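Local coordinates for protein dehydrogenase (Sinorhizobium meliloti, PDB 3UOE) that probably acts as an oxidoreductase of the LDH2/MDH2 family, the group that includes malate and L-lactate dehydrogenases, at residues Arg30-Ser35 and Leu55-Glu60. Numbering follows the deposited sequence.
Sequences RLRNLS and LLLEAE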
# COMPACT_ATOMS: atom_id res chain seq x y z
N ARG A 30 7.93 33.16 11.25
CA ARG A 30 9.02 33.30 12.21
C ARG A 30 9.80 31.99 12.38
O ARG A 30 11.03 31.99 12.37
CB ARG A 30 8.49 33.78 13.57
CG ARG A 30 9.57 33.88 14.64
CD ARG A 30 9.01 34.39 15.98
NE ARG A 30 10.06 34.50 17.00
CZ ARG A 30 9.87 35.03 18.21
NH1 ARG A 30 8.68 35.50 18.56
NH2 ARG A 30 10.89 35.09 19.07
N LEU A 31 9.07 30.88 12.55
CA LEU A 31 9.69 29.57 12.69
C LEU A 31 10.40 29.17 11.41
O LEU A 31 11.49 28.60 11.45
CB LEU A 31 8.64 28.52 13.06
CG LEU A 31 7.93 28.75 14.39
CD1 LEU A 31 6.99 27.60 14.71
CD2 LEU A 31 8.95 28.95 15.51
N ARG A 32 9.78 29.44 10.27
CA ARG A 32 10.43 29.16 9.00
C ARG A 32 11.76 29.90 8.91
O ARG A 32 12.79 29.31 8.61
CB ARG A 32 9.50 29.49 7.84
CG ARG A 32 10.18 29.64 6.48
CD ARG A 32 9.21 29.42 5.31
NE ARG A 32 7.85 29.88 5.59
CZ ARG A 32 6.77 29.10 5.56
NH1 ARG A 32 6.88 27.81 5.24
NH2 ARG A 32 5.57 29.61 5.83
N ASN A 33 11.75 31.20 9.20
CA ASN A 33 12.98 31.99 9.12
C ASN A 33 14.06 31.50 10.07
O ASN A 33 15.24 31.48 9.73
CB ASN A 33 12.69 33.47 9.41
CG ASN A 33 11.79 34.09 8.36
OD1 ASN A 33 11.55 33.50 7.30
ND2 ASN A 33 11.28 35.29 8.66
N LEU A 34 13.65 31.13 11.28
CA LEU A 34 14.56 30.59 12.27
C LEU A 34 15.19 29.30 11.74
O LEU A 34 16.40 29.11 11.84
CB LEU A 34 13.80 30.32 13.56
CG LEU A 34 14.49 29.53 14.68
CD1 LEU A 34 15.83 30.13 15.05
CD2 LEU A 34 13.58 29.47 15.91
N SER A 35 14.35 28.44 11.18
CA SER A 35 14.79 27.13 10.69
C SER A 35 15.77 27.26 9.53
O SER A 35 16.77 26.55 9.48
CB SER A 35 13.59 26.29 10.26
OG SER A 35 12.77 25.98 11.37
N LEU A 55 9.26 21.35 4.69
CA LEU A 55 8.85 20.01 5.10
C LEU A 55 8.36 19.94 6.55
O LEU A 55 7.33 19.35 6.84
CB LEU A 55 9.97 19.00 4.90
CG LEU A 55 9.80 18.09 3.68
CD1 LEU A 55 8.53 17.24 3.82
CD2 LEU A 55 9.77 18.91 2.39
N LEU A 56 9.13 20.55 7.44
CA LEU A 56 8.84 20.50 8.87
C LEU A 56 7.69 21.44 9.23
O LEU A 56 6.83 21.10 10.03
CB LEU A 56 10.11 20.84 9.67
CG LEU A 56 11.33 19.95 9.39
CD1 LEU A 56 12.47 20.25 10.37
CD2 LEU A 56 10.99 18.45 9.43
N LEU A 57 7.68 22.62 8.63
CA LEU A 57 6.60 23.58 8.85
C LEU A 57 5.24 23.07 8.35
O LEU A 57 4.21 23.28 9.00
CB LEU A 57 6.94 24.93 8.21
CG LEU A 57 7.53 25.98 9.14
CD1 LEU A 57 6.42 26.64 9.94
CD2 LEU A 57 8.59 25.40 10.08
N GLU A 58 5.25 22.41 7.19
CA GLU A 58 4.02 21.84 6.66
C GLU A 58 3.49 20.76 7.60
O GLU A 58 2.29 20.66 7.83
CB GLU A 58 4.23 21.28 5.25
CG GLU A 58 4.37 22.34 4.15
CD GLU A 58 3.13 23.22 3.99
OE1 GLU A 58 2.00 22.75 4.21
OE2 GLU A 58 3.29 24.40 3.62
N ALA A 59 4.39 19.95 8.14
CA ALA A 59 4.01 18.96 9.15
C ALA A 59 3.34 19.64 10.34
O ALA A 59 2.23 19.26 10.73
CB ALA A 59 5.23 18.14 9.60
N GLU A 60 4.02 20.63 10.93
CA GLU A 60 3.46 21.43 12.03
C GLU A 60 2.08 21.99 11.66
O GLU A 60 1.12 21.79 12.39
CB GLU A 60 4.39 22.59 12.39
CG GLU A 60 5.75 22.18 12.90
CD GLU A 60 5.69 21.55 14.29
OE1 GLU A 60 4.59 21.47 14.87
OE2 GLU A 60 6.76 21.16 14.80
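The flat guanidinium of Arg32 meets Leu57 at a slant, neither squarely over a face nor at an edge: NH1 comes to 4.1 Å from Leu57 CB, and the two side chains pass at an angle to each other. The arginine gets there by a bend. CG stands anti to the backbone N (chi1 162°), and a turn at chi3 (33°) swings the guanidinium toward the other helix. There NH1 donates to Asn54 OD1, one turn before Leu57, so a hydrogen bond fixes the end of the chain. Glu58 OE2 lies 5.2 Å from Arg32 NH1, too far for a salt bridge; that carboxylate is paired with Arg62 and Arg333.

Leu57 supplies most of the apolar contact. Its CD1 reaches Leu31 CB at 4.3 Å, while CD2 faces Ser35 OG at 4.4 Å, so the isobutyl group sits over Leu31 and Ser35, a turn apart on the facing helix, with Arg32 alongside. Ser35 spends its hydroxyl on its own helix: OG donates to Leu31 O at 2.9 Å from above the carbonyl plane, and Ser35 N reaches the same oxygen from the opposite face. The hydroxyl's proton is thus used within its own helix, and OG sits near the methyl without bonding across the contact.

Leu69 touches Leu31, Ser35 and Leu57, and Ile341 of strand 341-344 packs on both leucines. The segment axes approach to 10.3 Å at 152°, a loose, nearly antiparallel pairing. This is a helical hairpin, formed by consecutive helices 28-41 and 46-61 near the N-terminus of the LDH2/MDH2-family chain.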